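Local atomic coordinates of 33-36 kDa outer membrane protein (Acinetobacter baumannii, PDB entry 6GIE), a protein that probably forms a beta-barrel channel in the bacterial outer membrane that lets small solutes through. Residues A[198-201]-A[206-209]; A[241-246]-A[251-256]; A[260-263]-A[267-270]; A[66-71]-A[102-107]. One frame throughout, in Å; residues are numbered along the deposited sequence.

Contact 1 of 4, residues A[198-201]-A[206-209]; sequences VGNI and MAIG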
loop_
_atom_site.group_PDB
_atom_site.type_symbol
_atom_site.label_atom_id
_atom_site.label_comp_id
_atom_site.label_asym_id
_atom_site.label_seq_id
_atom_site.Cartn_x
_atom_site.Cartn_y
_atom_site.Cartn_z
ATOM N N VAL A 198 -10.070 -2.166 -7.653
ATOM C CA VAL A 198 -11.004 -2.299 -6.531
ATOM C C VAL A 198 -12.381 -2.251 -7.108
ATOM O O VAL A 198 -12.736 -1.312 -7.788
ATOM C CB VAL A 198 -10.812 -1.201 -5.440
ATOM C CG1 VAL A 198 -11.879 -1.341 -4.360
ATOM C CG2 VAL A 198 -9.468 -1.371 -4.781
ATOM N N GLY A 199 -13.131 -3.329 -6.938
ATOM C CA GLY A 199 -14.516 -3.352 -7.342
ATOM C C GLY A 199 -15.457 -3.907 -6.282
ATOM O O GLY A 199 -15.095 -4.765 -5.449
ATOM N N ASN A 200 -16.669 -3.375 -6.315
ATOM C CA ASN A 200 -17.799 -3.886 -5.553
ATOM C C ASN A 200 -18.312 -5.102 -6.233
ATOM O O ASN A 200 -18.332 -5.112 -7.448
ATOM C CB ASN A 200 -18.883 -2.832 -5.502
ATOM C CG ASN A 200 -18.461 -1.649 -4.641
ATOM O OD1 ASN A 200 -17.646 -1.798 -3.728
ATOM N ND2 ASN A 200 -18.995 -0.490 -4.927
ATOM N N ILE A 201 -18.701 -6.140 -5.491
ATOM C CA ILE A 201 -19.371 -7.248 -6.168
ATOM C C ILE A 201 -20.886 -6.951 -6.251
ATOM O O ILE A 201 -21.543 -6.705 -5.248
ATOM C CB ILE A 201 -19.016 -8.655 -5.616
ATOM C CG1 ILE A 201 -19.829 -8.997 -4.377
ATOM C CG2 ILE A 201 -17.518 -8.796 -5.339
ATOM C CD1 ILE A 201 -19.871 -10.479 -4.127
ATOM N N MET A 206 -20.085 -6.634 -0.434
ATOM C CA MET A 206 -18.728 -7.161 -0.455
ATOM C C MET A 206 -17.947 -6.474 -1.572
ATOM O O MET A 206 -18.522 -5.804 -2.445
ATOM C CB MET A 206 -18.756 -8.682 -0.611
ATOM C CG MET A 206 -19.659 -9.381 0.448
ATOM S SD MET A 206 -19.813 -11.135 0.058
ATOM C CE MET A 206 -18.503 -11.689 1.086
ATOM N N ALA A 207 -16.659 -6.666 -1.570
ATOM C CA ALA A 207 -15.841 -6.127 -2.592
ATOM C C ALA A 207 -14.534 -6.883 -2.592
ATOM O O ALA A 207 -14.211 -7.636 -1.671
ATOM C CB ALA A 207 -15.584 -4.605 -2.367
ATOM N N ILE A 208 -13.750 -6.568 -3.616
ATOM C CA ILE A 208 -12.474 -7.199 -3.810
ATOM C C ILE A 208 -11.440 -6.232 -4.313
ATOM O O ILE A 208 -11.761 -5.335 -5.089
ATOM C CB ILE A 208 -12.693 -8.341 -4.770
ATOM C CG1 ILE A 208 -11.457 -9.241 -4.807
ATOM C CG2 ILE A 208 -13.046 -7.815 -6.157
ATOM C CD1 ILE A 208 -11.799 -10.649 -5.356
ATOM N N GLY A 209 -10.204 -6.396 -3.866
ATOM C CA GLY A 209 -9.092 -5.573 -4.339
ATOM C C GLY A 209 -7.882 -6.387 -4.711
ATOM O O GLY A 209 -7.529 -7.370 -4.022
#

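Contact 2 of 4, residues A[241-246]-A[251-256]; sequences ADVSAF and DHVWGG. With C8E ((hydroxyethyloxy)tri(ethyloxy)octane), chain D; C8E ((hydroxyethyloxy)tri(ethyloxy)octane), chain C.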
loop_
_atom_site.group_PDB
_atom_site.type_symbol
_atom_site.label_atom_id
_atom_site.label_comp_id
_atom_site.label_asym_id
_atom_site.label_seq_id
_atom_site.Cartn_x
_atom_site.Cartn_y
_atom_site.Cartn_z
ATOM N N ALA A 241 5.197 -12.861 -2.964
ATOM C CA ALA A 241 6.193 -12.137 -3.716
ATOM C C ALA A 241 7.418 -13.009 -3.960
ATOM O O ALA A 241 7.728 -13.915 -3.224
ATOM C CB ALA A 241 6.539 -10.825 -2.996
ATOM N N ASP A 242 8.035 -12.787 -5.086
ATOM C CA ASP A 242 9.259 -13.498 -5.436
ATOM C C ASP A 242 10.343 -12.418 -5.443
ATOM O O ASP A 242 10.221 -11.382 -6.141
ATOM C CB ASP A 242 9.164 -14.163 -6.820
ATOM C CG ASP A 242 10.379 -14.998 -7.147
ATOM O OD1 ASP A 242 11.438 -14.403 -7.396
ATOM O OD2 ASP A 242 10.295 -16.258 -7.167
ATOM N N VAL A 243 11.377 -12.675 -4.654
ATOM C CA VAL A 243 12.387 -11.675 -4.399
ATOM C C VAL A 243 13.823 -12.189 -4.529
ATOM O O VAL A 243 14.730 -11.446 -4.216
ATOM C CB VAL A 243 12.137 -10.990 -3.035
ATOM C CG1 VAL A 243 10.745 -10.340 -3.004
ATOM C CG2 VAL A 243 12.283 -11.961 -1.894
ATOM N N SER A 244 14.050 -13.399 -5.037
ATOM C CA SER A 244 15.437 -13.863 -5.314
ATOM C C SER A 244 16.393 -12.718 -5.766
ATOM O O SER A 244 17.560 -12.679 -5.372
ATOM C CB SER A 244 15.436 -14.965 -6.380
ATOM O OG SER A 244 14.267 -15.768 -6.283
ATOM N N ALA A 245 15.866 -11.788 -6.561
ATOM C CA ALA A 245 16.641 -10.724 -7.199
ATOM C C ALA A 245 16.786 -9.431 -6.399
ATOM O O ALA A 245 17.292 -8.442 -6.924
ATOM C CB ALA A 245 16.018 -10.402 -8.549
ATOM N N PHE A 246 16.350 -9.422 -5.145
ATOM C CA PHE A 246 16.564 -8.264 -4.253
ATOM C C PHE A 246 17.889 -8.384 -3.486
ATOM O O PHE A 246 18.286 -7.454 -2.770
ATOM C CB PHE A 246 15.411 -8.115 -3.258
ATOM C CG PHE A 246 14.355 -7.128 -3.679
ATOM C CD1 PHE A 246 14.658 -5.783 -3.802
ATOM C CD2 PHE A 246 13.044 -7.538 -3.900
ATOM C CE1 PHE A 246 13.682 -4.872 -4.166
ATOM C CE2 PHE A 246 12.063 -6.632 -4.257
ATOM C CZ PHE A 246 12.385 -5.298 -4.394
ATOM N N ASP A 251 14.213 -16.053 -1.198
ATOM C CA ASP A 251 13.547 -16.339 -2.468
ATOM C C ASP A 251 12.041 -15.963 -2.473
ATOM O O ASP A 251 11.594 -15.178 -3.290
ATOM C CB ASP A 251 13.735 -17.817 -2.814
ATOM C CG ASP A 251 14.359 -18.023 -4.175
ATOM O OD1 ASP A 251 15.533 -17.601 -4.361
ATOM O OD2 ASP A 251 13.668 -18.591 -5.060
ATOM N N HIS A 252 11.243 -16.507 -1.572
ATOM C CA HIS A 252 9.784 -16.305 -1.644
ATOM C C HIS A 252 9.207 -15.715 -0.354
ATOM O O HIS A 252 9.703 -16.018 0.738
ATOM C CB HIS A 252 9.116 -17.633 -1.998
ATOM C CG HIS A 252 9.647 -18.223 -3.262
ATOM N ND1 HIS A 252 10.370 -19.396 -3.294
ATOM C CD2 HIS A 252 9.630 -17.756 -4.534
ATOM C CE1 HIS A 252 10.755 -19.640 -4.534
ATOM N NE2 HIS A 252 10.318 -18.662 -5.308
ATOM N N VAL A 253 8.197 -14.856 -0.506
ATOM C CA VAL A 253 7.465 -14.250 0.603
ATOM C C VAL A 253 5.962 -14.430 0.445
ATOM O O VAL A 253 5.435 -14.159 -0.614
ATOM C CB VAL A 253 7.708 -12.755 0.675
ATOM C CG1 VAL A 253 6.856 -12.127 1.759
ATOM C CG2 VAL A 253 9.189 -12.500 0.928
ATOM N N TRP A 254 5.283 -14.878 1.501
ATOM C CA TRP A 254 3.841 -14.949 1.504
ATOM C C TRP A 254 3.262 -14.450 2.846
ATOM O O TRP A 254 3.927 -14.505 3.896
ATOM C CB TRP A 254 3.381 -16.354 1.120
ATOM C CG TRP A 254 3.791 -17.409 1.995
ATOM C CD1 TRP A 254 2.999 -18.021 2.904
ATOM C CD2 TRP A 254 5.085 -18.054 2.081
ATOM N NE1 TRP A 254 3.709 -18.989 3.589
ATOM C CE2 TRP A 254 4.993 -19.033 3.099
ATOM C CE3 TRP A 254 6.312 -17.883 1.426
ATOM C CZ2 TRP A 254 6.089 -19.853 3.469
ATOM C CZ3 TRP A 254 7.401 -18.675 1.802
ATOM C CH2 TRP A 254 7.278 -19.661 2.802
ATOM N N GLY A 255 2.063 -13.888 2.781
ATOM C CA GLY A 255 1.444 -13.339 3.925
ATOM C C GLY A 255 -0.066 -13.383 3.953
ATOM O O GLY A 255 -0.724 -13.523 2.929
ATOM N N GLY A 256 -0.607 -13.268 5.164
ATOM C CA GLY A 256 -2.003 -13.005 5.317
ATOM C C GLY A 256 -2.172 -11.773 6.121
ATOM O O GLY A 256 -1.329 -11.455 6.922
HETATM O O12 C8E D . 4.102 -22.757 4.815
HETATM C C13 C8E D . 3.113 -22.714 5.845
HETATM C C14 C8E D . 2.055 -21.673 5.506
HETATM O O15 C8E D . 2.339 -20.467 6.215
HETATM C C16 C8E D . 1.210 -19.639 6.509
HETATM C C17 C8E D . 1.230 -18.479 5.529
HETATM O O18 C8E D . 0.139 -17.587 5.732
HETATM C C19 C8E D . 0.040 -16.613 4.706
HETATM C C20 C8E D . -0.674 -17.144 3.474
HETATM O O21 C8E D . -2.075 -16.862 3.591
HETATM C C6 C8E C . -10.687 -9.255 12.258
HETATM C C7 C8E C . -9.208 -9.016 12.340
HETATM C C8 C8E C . -8.876 -7.552 12.533
HETATM O O9 C8E C . -8.105 -7.374 13.741
HETATM C C10 C8E C . -6.752 -7.815 13.719
HETATM C C11 C8E C . -6.077 -7.674 15.077
HETATM O O12 C8E C . -5.914 -8.883 15.845
HETATM C C13 C8E C . -5.895 -10.107 15.166
HETATM C C14 C8E C . -5.030 -11.156 15.826
HETATM O O15 C8E C . -4.582 -11.867 14.675
HETATM C C16 C8E C . -3.601 -12.849 14.820
HETATM C C17 C8E C . -2.787 -12.833 13.540
HETATM O O18 C8E C . -3.570 -12.484 12.405
HETATM C C19 C8E C . -2.722 -12.299 11.263
HETATM C C20 C8E C . -3.556 -11.929 10.039
HETATM O O21 C8E C . -3.812 -13.087 9.230
#

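Contact 3 of 4, residues A[260-263]-A[267-270]; sequences YFIT and AVGA. With C8E ((hydroxyethyloxy)tri(ethyloxy)octane), chain C.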
loop_
_atom_site.group_PDB
_atom_site.type_symbol
_atom_site.label_atom_id
_atom_site.label_comp_id
_atom_site.label_asym_id
_atom_site.label_seq_id
_atom_site.Cartn_x
_atom_site.Cartn_y
_atom_site.Cartn_z
ATOM N N TYR A 260 -9.857 -4.353 10.202
ATOM C CA TYR A 260 -11.247 -4.084 10.577
ATOM C C TYR A 260 -11.443 -2.667 11.032
ATOM O O TYR A 260 -10.750 -2.214 11.932
ATOM C CB TYR A 260 -11.759 -5.027 11.698
ATOM C CG TYR A 260 -13.214 -4.716 12.144
ATOM C CD1 TYR A 260 -14.281 -4.863 11.264
ATOM C CD2 TYR A 260 -13.499 -4.259 13.405
ATOM C CE1 TYR A 260 -15.591 -4.552 11.630
ATOM C CE2 TYR A 260 -14.803 -3.965 13.810
ATOM C CZ TYR A 260 -15.854 -4.110 12.919
ATOM O OH TYR A 260 -17.158 -3.827 13.292
ATOM N N PHE A 261 -12.425 -1.985 10.449
ATOM C CA PHE A 261 -12.778 -0.634 10.878
ATOM C C PHE A 261 -13.804 -0.735 11.971
ATOM O O PHE A 261 -14.927 -1.073 11.721
ATOM C CB PHE A 261 -13.363 0.174 9.725
ATOM C CG PHE A 261 -12.350 0.794 8.857
ATOM C CD1 PHE A 261 -11.656 0.015 7.918
ATOM C CD2 PHE A 261 -12.099 2.162 8.929
ATOM C CE1 PHE A 261 -10.721 0.601 7.082
ATOM C CE2 PHE A 261 -11.166 2.750 8.092
ATOM C CZ PHE A 261 -10.487 1.964 7.158
ATOM N N ILE A 262 -13.408 -0.430 13.193
ATOM C CA ILE A 262 -14.317 -0.447 14.358
ATOM C C ILE A 262 -15.336 0.673 14.168
ATOM O O ILE A 262 -16.491 0.518 14.467
ATOM C CB ILE A 262 -13.511 -0.229 15.667
ATOM C CG1 ILE A 262 -12.487 -1.346 15.858
ATOM C CG2 ILE A 262 -14.430 -0.076 16.868
ATOM C CD1 ILE A 262 -11.530 -1.091 16.980
ATOM N N THR A 263 -14.865 1.820 13.691
ATOM C CA THR A 263 -15.721 2.895 13.197
ATOM C C THR A 263 -15.027 3.335 11.944
ATOM O O THR A 263 -13.867 2.973 11.726
ATOM C CB THR A 263 -15.761 4.136 14.103
ATOM O OG1 THR A 263 -14.461 4.745 14.157
ATOM C CG2 THR A 263 -16.237 3.744 15.493
ATOM N N ALA A 267 -9.411 2.029 12.512
ATOM C CA ALA A 267 -9.203 0.663 12.036
ATOM C C ALA A 267 -8.004 0.004 12.745
ATOM O O ALA A 267 -7.066 0.664 13.126
ATOM C CB ALA A 267 -9.034 0.643 10.498
ATOM N N VAL A 268 -8.071 -1.294 12.979
ATOM C CA VAL A 268 -6.906 -2.027 13.433
ATOM C C VAL A 268 -6.734 -3.227 12.559
ATOM O O VAL A 268 -7.679 -3.657 11.846
ATOM C CB VAL A 268 -7.096 -2.479 14.855
ATOM C CG1 VAL A 268 -7.174 -1.242 15.766
ATOM C CG2 VAL A 268 -8.367 -3.320 14.990
ATOM N N GLY A 269 -5.523 -3.785 12.626
ATOM C CA GLY A 269 -5.147 -4.836 11.754
ATOM C C GLY A 269 -3.968 -5.645 12.163
ATOM O O GLY A 269 -3.217 -5.298 13.070
ATOM N N ALA A 270 -3.795 -6.735 11.407
ATOM C CA ALA A 270 -2.815 -7.723 11.723
ATOM C C ALA A 270 -2.182 -8.285 10.488
ATOM O O ALA A 270 -2.856 -8.443 9.461
ATOM C CB ALA A 270 -3.478 -8.851 12.584
HETATM C C6 C8E C . -10.687 -9.255 12.258
HETATM C C7 C8E C . -9.208 -9.016 12.340
HETATM C C8 C8E C . -8.876 -7.552 12.533
HETATM O O9 C8E C . -8.105 -7.374 13.741
HETATM C C10 C8E C . -6.752 -7.815 13.719
HETATM C C11 C8E C . -6.077 -7.674 15.077
HETATM O O12 C8E C . -5.914 -8.883 15.845
HETATM C C13 C8E C . -5.895 -10.107 15.166
HETATM C C14 C8E C . -5.030 -11.156 15.826
HETATM O O15 C8E C . -4.582 -11.867 14.675
HETATM C C16 C8E C . -3.601 -12.849 14.820
HETATM C C17 C8E C . -2.787 -12.833 13.540
HETATM O O18 C8E C . -3.570 -12.484 12.405
HETATM C C19 C8E C . -2.722 -12.299 11.263
HETATM C C20 C8E C . -3.556 -11.929 10.039
HETATM O O21 C8E C . -3.812 -13.087 9.230
#

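Contact 4 of 4, residues A[66-71]-A[102-107]; sequences AAFLNQ and EAYLPT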
loop_
_atom_site.group_PDB
_atom_site.type_symbol
_atom_site.label_atom_id
_atom_site.label_comp_id
_atom_site.label_asym_id
_atom_site.label_seq_id
_atom_site.Cartn_x
_atom_site.Cartn_y
_atom_site.Cartn_z
ATOM N N ALA A 66 -10.994 3.832 0.226
ATOM C CA ALA A 66 -11.768 5.033 -0.097
ATOM C C ALA A 66 -10.926 6.062 -0.834
ATOM O O ALA A 66 -11.489 6.775 -1.717
ATOM C CB ALA A 66 -12.352 5.651 1.186
ATOM N N ALA A 67 -9.615 6.146 -0.519
ATOM C CA ALA A 67 -8.757 7.197 -1.183
ATOM C C ALA A 67 -8.625 6.861 -2.679
ATOM O O ALA A 67 -8.838 7.723 -3.599
ATOM C CB ALA A 67 -7.371 7.338 -0.550
ATOM N N PHE A 68 -8.239 5.622 -2.923
ATOM C CA PHE A 68 -8.239 5.102 -4.307
ATOM C C PHE A 68 -9.586 5.247 -5.058
ATOM O O PHE A 68 -9.660 5.788 -6.203
ATOM C CB PHE A 68 -7.800 3.662 -4.348
ATOM C CG PHE A 68 -7.698 3.130 -5.740
ATOM C CD1 PHE A 68 -6.619 3.471 -6.547
ATOM C CD2 PHE A 68 -8.657 2.307 -6.235
ATOM C CE1 PHE A 68 -6.549 2.981 -7.871
ATOM C CE2 PHE A 68 -8.589 1.781 -7.551
ATOM C CZ PHE A 68 -7.544 2.132 -8.363
ATOM N N LEU A 69 -10.656 4.866 -4.416
ATOM C CA LEU A 69 -11.945 4.996 -5.066
ATOM C C LEU A 69 -12.365 6.444 -5.296
ATOM O O LEU A 69 -13.127 6.715 -6.197
ATOM C CB LEU A 69 -13.036 4.247 -4.317
ATOM C CG LEU A 69 -12.885 2.698 -4.238
ATOM C CD1 LEU A 69 -13.855 2.086 -3.271
ATOM C CD2 LEU A 69 -13.103 2.101 -5.616
ATOM N N ASN A 70 -11.949 7.419 -4.507
ATOM C CA ASN A 70 -12.245 8.690 -5.038
ATOM C C ASN A 70 -11.065 9.439 -5.708
ATOM O O ASN A 70 -11.146 10.601 -5.953
ATOM C CB ASN A 70 -13.351 9.530 -4.321
ATOM C CG ASN A 70 -13.450 9.406 -2.809
ATOM O OD1 ASN A 70 -13.597 10.436 -2.237
ATOM N ND2 ASN A 70 -13.657 8.186 -2.203
ATOM N N GLN A 71 -10.022 8.690 -6.081
ATOM C CA GLN A 71 -8.889 9.224 -6.828
ATOM C C GLN A 71 -8.391 10.433 -6.091
ATOM O O GLN A 71 -8.250 11.503 -6.649
ATOM C CB GLN A 71 -9.313 9.549 -8.278
ATOM C CG GLN A 71 -9.709 8.233 -8.957
ATOM C CD GLN A 71 -10.462 8.419 -10.258
ATOM O OE1 GLN A 71 -9.915 8.932 -11.215
ATOM N NE2 GLN A 71 -11.718 7.971 -10.299
ATOM N N GLU A 102 0.919 11.549 -4.652
ATOM C CA GLU A 102 0.182 10.974 -5.723
ATOM C C GLU A 102 -0.731 12.027 -6.305
ATOM O O GLU A 102 -1.400 12.771 -5.550
ATOM C CB GLU A 102 -0.760 9.909 -5.153
ATOM C CG GLU A 102 -0.056 8.789 -4.460
ATOM C CD GLU A 102 -1.005 7.587 -4.289
ATOM O OE1 GLU A 102 -1.140 6.704 -5.238
ATOM O OE2 GLU A 102 -1.645 7.571 -3.196
ATOM N N ALA A 103 -0.785 12.046 -7.626
ATOM C CA ALA A 103 -1.633 12.960 -8.370
ATOM C C ALA A 103 -2.533 12.146 -9.309
ATOM O O ALA A 103 -2.017 11.347 -10.076
ATOM C CB ALA A 103 -0.775 13.865 -9.209
ATOM N N TYR A 104 -3.850 12.342 -9.189
ATOM C CA TYR A 104 -4.863 11.844 -10.160
ATOM C C TYR A 104 -5.332 13.053 -10.932
ATOM O O TYR A 104 -5.774 14.064 -10.357
ATOM C CB TYR A 104 -6.088 11.239 -9.475
ATOM C CG TYR A 104 -5.758 10.040 -8.646
ATOM C CD1 TYR A 104 -5.217 10.180 -7.346
ATOM C CD2 TYR A 104 -5.981 8.757 -9.135
ATOM C CE1 TYR A 104 -4.897 9.044 -6.584
ATOM C CE2 TYR A 104 -5.684 7.623 -8.350
ATOM C CZ TYR A 104 -5.148 7.771 -7.091
ATOM O OH TYR A 104 -4.819 6.656 -6.367
ATOM N N LEU A 105 -5.263 12.950 -12.232
ATOM C CA LEU A 105 -5.569 14.083 -13.079
ATOM C C LEU A 105 -6.521 13.597 -14.141
ATOM O O LEU A 105 -6.116 12.903 -15.073
ATOM C CB LEU A 105 -4.292 14.664 -13.690
ATOM C CG LEU A 105 -4.470 15.633 -14.876
ATOM C CD1 LEU A 105 -5.117 16.936 -14.432
ATOM C CD2 LEU A 105 -3.151 15.900 -15.569
ATOM N N PRO A 106 -7.804 13.923 -13.982
ATOM C CA PRO A 106 -8.810 13.724 -15.061
ATOM C C PRO A 106 -8.408 14.465 -16.340
ATOM O O PRO A 106 -7.826 15.540 -16.255
ATOM C CB PRO A 106 -10.088 14.352 -14.488
ATOM C CG PRO A 106 -9.882 14.335 -12.997
ATOM C CD PRO A 106 -8.404 14.426 -12.733
ATOM N N THR A 107 -8.692 13.863 -17.487
ATOM C CA THR A 107 -8.456 14.433 -18.767
ATOM C C THR A 107 -9.650 14.151 -19.708
ATOM O O THR A 107 -10.546 13.365 -19.390
ATOM C CB THR A 107 -7.180 13.835 -19.415
ATOM O OG1 THR A 107 -7.486 12.585 -20.086
ATOM C CG2 THR A 107 -6.092 13.652 -18.397
#

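Contact 1 of 4, residues A[198-201]-A[206-209]
A beta hairpin of the porin barrel closes here, where residues 198-201 meet residues 206-209 just before and after a short turn. The two strands run antiparallel, with their axes 169° apart. Gly199 and Ile208 form the hydrogen-bonded pair of this ladder. Gly199 N donates to Ile208 O at 3.1 Å, and Ile208 N returns a bond to Gly199 O at 2.9 Å. Both bonds are nearly straight. Val198 with Gly209, and Asn200 with Ala207, are the flanking non-hydrogen-bonded pairs. Closer to the turn, Ile201 N bonds to Met206 O at 3.1 Å, but this donor sits above the carbonyl plane, 41° out of it. Met206 N is hydrogen-bonded to Thr204 OG1, inside the turn.

Val198, Asn200 and Ala207 put their side chains on one face of the ladder. There Val198 packs on Phe68 and Leu69 of helix 66-69, and Asn200 and Ala207 touch Pro62. Ile208 points to the other face. Its CG1 lies anti to the backbone N (chi1 -168°), which leaves CG2 as the branch near the partner strand, 3.7 Å from Gly199 O. At the turn end, Ile201 and Met206 lie side by side and point the same way, with Ile201 CG1 3.9 Å from Met206 CB.

Contact 2 of 4, residues A[241-246]-A[251-256]
Asp251 O takes a nearly straight bond from Val243 N at 2.9 Å and a weak one from Ser244 N, so one carbonyl holds two successive amides. Ala241 and Val253 exchange two more backbone bonds. Ala241 N reaches Val253 O at 2.7 Å, and Val253 N reaches Ala241 O at 2.9 Å. Ser244 OG lies 2.9 Å from Asp251 OD1. Asp242 OD2 lies 3.0 Å from His252 NE2, at the edge of the imidazole. Asp242 has CG anti to its backbone N (chi1 -175°), which sets the carboxylate alongside the ring with the two planes 69° apart.

These residues form one end of the beta hairpin of strands 234-242 and 252-261 in the porin barrel. Asn276 of the next strand is opposed by two residues, Asp251 and His252, in a classic beta bulge. One face of the His252 ring carries Asp251 CB near its rim.

The apolar packing is on the face of Ala241 and Val253. Ala241 CB is 4.3 Å from Val253 CB, and Val243 CG2 lies 4.2 Å from Val253 CG2. Farther along the strand, Trp254 NE1 gives a weak hydrogen bond to O15 of the chain D detergent, an oxygen at the indole edge and in its plane.

Contact 3 of 4, residues A[260-263]-A[267-270]
Ala267 places its methyl over the Phe261 ring near the start of the second strand of a beta hairpin in the porin barrel. Its CB is 3.5 Å from the ring centroid and only 4° off the ring normal, a well-centred CH-pi contact. Phe261 CG is anti to its own carbonyl carbon (chi1 -84°), and this swings the ring across to the neighbouring strand. The two residues form a non-hydrogen-bonded antiparallel pair. Ala267 CA also makes a CA-H...O contact with Tyr260 O at 3.3 Å.

Val268 comes next and pairs with Tyr260 through two backbone bonds. Tyr260 N donates to Val268 O at 2.8 Å, almost straight, and Val268 N donates to Tyr260 O at 3.0 Å. Val268 CG2 meets Ile262 CD1 more loosely, at 4.4 Å. A classic beta bulge lies beside this pair, with Ile262 and Thr263 together set against the single residue Val266. The phenol of Tyr260 leads away from Val268, and its OH is bonded to Lys233 NZ.

Gly269 and Ala270 continue the strand beside the chain C detergent, which also reaches Tyr260, with its C8 3.9 Å from Tyr260 CB. The methyl of Ala270 touches this molecule, its CB 3.6 Å from C10.

Contact 4 of 4, residues A[66-71]-A[102-107]
Tyr104 has CG anti to its carbonyl carbon (chi1 -62°), which extends its ring from strand 94-105 to the end of helix 66-69. Phe68 has CG anti to its backbone N (chi1 -176°), which brings its ring to the phenol oxygen. The helix closes in a Schellman motif. Gln71 is its C-prime residue, with a positive phi of 52°, and Gln71 N bonds to Phe68 O at 2.9 Å.

Gln71 lays its CA, C, O and CB over one face of the phenol ring. Gln71 CA is 3.6 Å above the ring plane, over its centre. Gln71 O is 3.4 Å from Tyr104 CD1, and Gln71 CB is 3.5 Å from Tyr104 CD2. The side chains of Gln71 and Tyr104 cross at about a right angle. No hydrogen bond joins the two segments, so van der Waals packing holds this helix end against the barrel strand. Around it, Tyr104 stacks edge-to-face with Tyr113, and Tyr104 N is bonded to Ser73 OG.

Phe68 is buried and makes a cation-pi contact with Lys196 of strand 190-200. Its side chain also crosses that of Tyr104 at about a right angle, and Phe68 CD1 lies 3.7 Å from Tyr104 OH.

Contacts 1, 2 and 3 each join the two strands of a beta hairpin by paired backbone bonds. Contact 4 instead sets a short helix against a strand, without any hydrogen bond between its segments. Contact 2 is a surface contact rich in charged and polar side chains. The other three are partly buried and their side-chain packing is largely apolar or aromatic. Contacts 2 and 3 share strand 252-261, with centres 26 Å apart, and both touch the chain C detergent. Contacts 1 and 4 meet directly, through apolar packing of the hairpin on the helix. Contacts 2 and 4 lie on opposite sides of the chain's centre.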